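Local coordinates for protein maleylacetate reductase (Agrobacterium tumefaciens, PDB 3HL0) that probably catalyses the NADH-dependent reduction of maleylacetate to 3-oxoadipate in gamma-resorcylate catabolism, as a member of the iron-containing alcohol dehydrogenase family, at residues K104-A107 / L108-A112; L40-P43 / Q44-G47. All coordinates share one frame; numbering follows the deposited sequence.

Contact 1: K104-A107 / L108-A112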
# COMPACT_ATOMS: atom_id res chain seq x y z
N LYS A 104 2.59 7.61 -18.08
CA LYS A 104 2.80 9.02 -18.39
C LYS A 104 4.29 9.35 -18.41
O LYS A 104 4.75 10.10 -19.28
CB LYS A 104 2.08 9.91 -17.37
CG LYS A 104 0.57 10.01 -17.54
CD LYS A 104 -0.06 10.71 -16.33
CE LYS A 104 -1.43 11.28 -16.71
NZ LYS A 104 -2.01 12.08 -15.56
N ALA A 105 5.04 8.81 -17.45
CA ALA A 105 6.48 9.08 -17.38
C ALA A 105 7.22 8.46 -18.57
O ALA A 105 8.23 9.03 -19.01
CB ALA A 105 7.07 8.57 -16.06
N ILE A 106 6.76 7.31 -19.05
CA ILE A 106 7.33 6.68 -20.25
C ILE A 106 6.97 7.56 -21.47
O ILE A 106 7.82 7.85 -22.28
CB ILE A 106 6.80 5.23 -20.45
CG1 ILE A 106 7.33 4.32 -19.34
CG2 ILE A 106 7.16 4.68 -21.84
CD1 ILE A 106 6.57 2.98 -19.24
N ALA A 107 5.72 8.00 -21.57
CA ALA A 107 5.32 8.90 -22.66
C ALA A 107 6.15 10.19 -22.69
O ALA A 107 6.55 10.65 -23.78
CB ALA A 107 3.82 9.24 -22.55
N LEU A 108 6.44 10.75 -21.52
CA LEU A 108 7.28 11.97 -21.47
C LEU A 108 8.63 11.78 -22.16
O LEU A 108 9.17 12.70 -22.78
CB LEU A 108 7.49 12.44 -20.01
CG LEU A 108 8.36 13.66 -19.73
CD1 LEU A 108 7.70 14.92 -20.29
CD2 LEU A 108 8.52 13.80 -18.24
N ARG A 109 9.17 10.57 -22.06
CA ARG A 109 10.53 10.29 -22.47
C ARG A 109 10.61 9.70 -23.87
O ARG A 109 11.67 9.73 -24.50
CB ARG A 109 11.17 9.34 -21.45
CG ARG A 109 11.49 10.06 -20.14
CD ARG A 109 11.67 9.10 -19.00
NE ARG A 109 12.14 9.79 -17.81
CZ ARG A 109 11.35 10.35 -16.89
NH1 ARG A 109 10.03 10.34 -17.01
NH2 ARG A 109 11.88 10.95 -15.84
N THR A 110 9.51 9.17 -24.37
CA THR A 110 9.53 8.41 -25.62
C THR A 110 8.45 8.84 -26.61
O THR A 110 8.39 8.32 -27.75
CB THR A 110 9.26 6.92 -25.36
OG1 THR A 110 7.90 6.79 -24.93
CG2 THR A 110 10.18 6.33 -24.29
N ASP A 111 7.56 9.72 -26.17
CA ASP A 111 6.33 10.06 -26.90
C ASP A 111 5.42 8.85 -27.24
O ASP A 111 4.61 8.90 -28.17
CB ASP A 111 6.62 10.91 -28.15
CG ASP A 111 5.59 12.02 -28.35
OD1 ASP A 111 5.05 12.55 -27.35
OD2 ASP A 111 5.32 12.36 -29.53
N ALA A 112 5.54 7.76 -26.47
CA ALA A 112 4.63 6.60 -26.60
C ALA A 112 3.19 7.10 -26.54
O ALA A 112 2.86 7.95 -25.69
CB ALA A 112 4.85 5.63 -25.44
O HOH W 1 6.83 13.23 -25.30
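The backbone NH of L108 bonds to the carbonyl of K104, N to O 2.9 Å, one full helical turn back. R109 N reaches only three residues back, to I106 O at 3.0 Å. D111 N takes a four-residue step again, to A107 O at 2.8 Å. D111 has positive phi (56°) and is the first residue to leave the helical path.

I106 O also takes the hydroxyl of T110, OG1 to O 2.9 Å, from the opposite face of the carbonyl to R109 N. Chi1 of T110 is 68°, which sets OG1 between its own N and carbonyl carbon and turns it back along the helix. The same OG1 accepts from A112 N at 3.0 Å, so it ties the last turn to the outgoing chain. This second bond forms an ST turn.

R109 runs extended from CG to NE and folds back beside A105. Its NH1 donates to A105 O at 3.0 Å, almost straight (162°), with the oxygen in the guanidinium plane. NH1 also bonds to Q132 on strand 129-134. A water lies within hydrogen-bonding distance of both A107 O and D111 OD1. The amino group of K104 turns the other way, to the carbonyls of S124, T127 and I129, and its side chain touches the NAD.

Hydroxyl, guanidinium and water thus all reach main-chain carbonyls near the C-terminal end of helix 97-110, the helix of the beta-alpha-beta unit that runs from strand 90-95 to strand 113-118.

Contact 2: L40-P43 / Q44-G47; sequences LSTP and QQKG. With NAD (nicotinamide-adenine-dinucleotide), chain D.
O2B of the NAD adenosine ribose is held by two side chains. T42 OG1 donates to O2B at 2.7 Å, and O2B donates in turn to Q45 OE1 at 2.8 Å. The neighbouring hydroxyl is met by Q44, whose NE2 gives a bond to O3B at 2.8 Å. The Q44 chain bends at chi2 (77°), which brings its amide back beside P43 and up to the ribose. Q45 is extended beyond CG instead, and its amide passes the adenine, with NE2 3.4 Å from C5A. That NE2 also bonds to T119, another residue of the NAD site. A water accepts from T42 N and donates to Q45 OE1, linking the backbone of T42 to the glutamine oxygen.

This is the loop after strand 37-40 of the parallel sheet, where the chain turns into helix 46-56 with Q45 at the N-cap position. T42 O accepts twice at this turn, from opposite faces of its plane. S41 OG comes in at 2.9 Å, and Q45 N at 3.3 Å. A weak bond from K46 N to P43 O follows.

The K46 chain leads away from the nucleotide to a salt bridge with E50 and a hydrogen bond to the carbonyl of G136 of the second subunit. P43 and Q44 pack on H70 and M69 of that same second subunit.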
# COMPACT_ATOMS: atom_id res chain seq x y z
N LEU A 40 1.49 -2.31 -18.83
CA LEU A 40 2.09 -1.88 -17.58
C LEU A 40 1.19 -2.23 -16.38
O LEU A 40 -0.03 -2.15 -16.46
CB LEU A 40 2.26 -0.35 -17.59
CG LEU A 40 3.02 0.25 -18.76
CD1 LEU A 40 2.96 1.76 -18.57
CD2 LEU A 40 4.46 -0.27 -18.82
N SER A 41 1.81 -2.60 -15.26
CA SER A 41 1.09 -2.78 -13.98
C SER A 41 2.03 -2.68 -12.80
O SER A 41 3.25 -2.62 -12.97
CB SER A 41 0.40 -4.15 -13.91
OG SER A 41 1.34 -5.18 -13.72
N THR A 42 1.45 -2.64 -11.62
CA THR A 42 2.16 -2.89 -10.38
C THR A 42 2.31 -4.41 -10.16
O THR A 42 1.71 -5.24 -10.89
CB THR A 42 1.36 -2.35 -9.18
OG1 THR A 42 0.11 -3.06 -9.14
CG2 THR A 42 1.15 -0.86 -9.25
N PRO A 43 3.10 -4.81 -9.15
CA PRO A 43 3.11 -6.26 -8.82
C PRO A 43 1.73 -6.79 -8.37
O PRO A 43 1.42 -7.97 -8.58
CB PRO A 43 4.11 -6.33 -7.67
CG PRO A 43 5.06 -5.19 -7.91
CD PRO A 43 4.22 -4.08 -8.50
N GLN A 44 0.92 -5.93 -7.77
CA GLN A 44 -0.38 -6.34 -7.24
C GLN A 44 -1.43 -6.58 -8.32
O GLN A 44 -2.53 -7.10 -8.04
CB GLN A 44 -0.88 -5.30 -6.21
CG GLN A 44 -0.05 -5.29 -4.90
CD GLN A 44 1.30 -4.58 -5.03
OE1 GLN A 44 2.32 -5.11 -4.58
NE2 GLN A 44 1.31 -3.39 -5.66
N GLN A 45 -1.11 -6.20 -9.56
CA GLN A 45 -2.01 -6.44 -10.69
C GLN A 45 -1.29 -7.14 -11.86
O GLN A 45 -1.77 -7.12 -13.00
CB GLN A 45 -2.66 -5.14 -11.12
CG GLN A 45 -3.74 -4.65 -10.15
CD GLN A 45 -4.26 -3.26 -10.53
OE1 GLN A 45 -3.62 -2.24 -10.23
NE2 GLN A 45 -5.43 -3.22 -11.19
N LYS A 46 -0.19 -7.83 -11.56
CA LYS A 46 0.66 -8.46 -12.57
C LYS A 46 -0.06 -9.58 -13.34
O LYS A 46 0.12 -9.74 -14.57
CB LYS A 46 1.90 -9.01 -11.89
CG LYS A 46 2.74 -9.95 -12.73
CD LYS A 46 3.84 -10.54 -11.85
CE LYS A 46 4.99 -11.09 -12.67
NZ LYS A 46 4.83 -12.54 -13.05
N GLY A 47 -0.86 -10.36 -12.61
CA GLY A 47 -1.62 -11.45 -13.22
C GLY A 47 -2.55 -10.90 -14.30
O GLY A 47 -2.60 -11.44 -15.41
PA NAD D . -2.41 3.12 -6.65
O1A NAD D . -2.37 3.22 -8.13
O2A NAD D . -1.20 3.51 -5.89
O5B NAD D . -2.98 1.68 -6.26
C5B NAD D . -2.85 1.23 -4.91
C4B NAD D . -2.82 -0.29 -4.93
O4B NAD D . -4.10 -0.77 -5.33
C3B NAD D . -1.78 -0.82 -5.93
O3B NAD D . -1.03 -1.92 -5.38
C2B NAD D . -2.65 -1.28 -7.08
O2B NAD D . -2.09 -2.33 -7.83
C1B NAD D . -3.94 -1.73 -6.37
N9A NAD D . -5.14 -1.69 -7.25
C8A NAD D . -5.57 -0.64 -8.03
N7A NAD D . -6.70 -1.00 -8.67
C5A NAD D . -7.01 -2.30 -8.33
C6A NAD D . -8.04 -3.15 -8.71
N6A NAD D . -9.18 -2.74 -9.33
N1A NAD D . -8.02 -4.43 -8.15
C2A NAD D . -7.04 -4.81 -7.26
N3A NAD D . -6.02 -3.97 -6.88
C4A NAD D . -6.02 -2.72 -7.43
O3 NAD D . -3.56 4.09 -6.02
PN NAD D . -4.29 5.41 -6.64
O1N NAD D . -4.91 6.07 -5.46
O2N NAD D . -5.12 4.92 -7.74
O5D NAD D . -3.12 6.34 -7.19
C5D NAD D . -2.31 7.14 -6.33
C4D NAD D . -1.18 7.72 -7.18
O4D NAD D . -1.76 8.39 -8.29
C3D NAD D . -0.41 8.77 -6.39
O3D NAD D . 0.95 8.73 -6.82
C2D NAD D . -1.08 10.05 -6.80
O2D NAD D . -0.28 11.22 -6.63
C1D NAD D . -1.39 9.76 -8.26
N1N NAD D . -2.47 10.58 -8.81
C2N NAD D . -2.16 11.38 -9.86
C3N NAD D . -3.14 12.17 -10.42
C7N NAD D . -2.70 12.96 -11.58
O7N NAD D . -3.68 13.66 -12.17
N7N NAD D . -1.41 12.97 -11.98
C4N NAD D . -4.50 12.14 -9.95
C5N NAD D . -4.80 11.32 -8.86
C6N NAD D . -3.77 10.55 -8.30
O HOH W 2 -1.43 -1.95 -11.98

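Contact 2 comes first along the chain, and contact 1 follows some sixty residues later. Their centres lie about 19 Å apart. Contact 2 leaves strand 37-40 of the parallel six-stranded sheet. Contact 1 ends the helix after strand 90-95, which is the neighbour of 37-40 in that sheet. The two meet directly where I106 CD1 packs on L40 CD1, 3.9 Å apart, between helix and strand. Both also reach the same NAD: 40-47 binds the adenosine ribose, while K104 lies by the nicotinamide carboxamide. The two contacts therefore lie toward the two ends of one NAD.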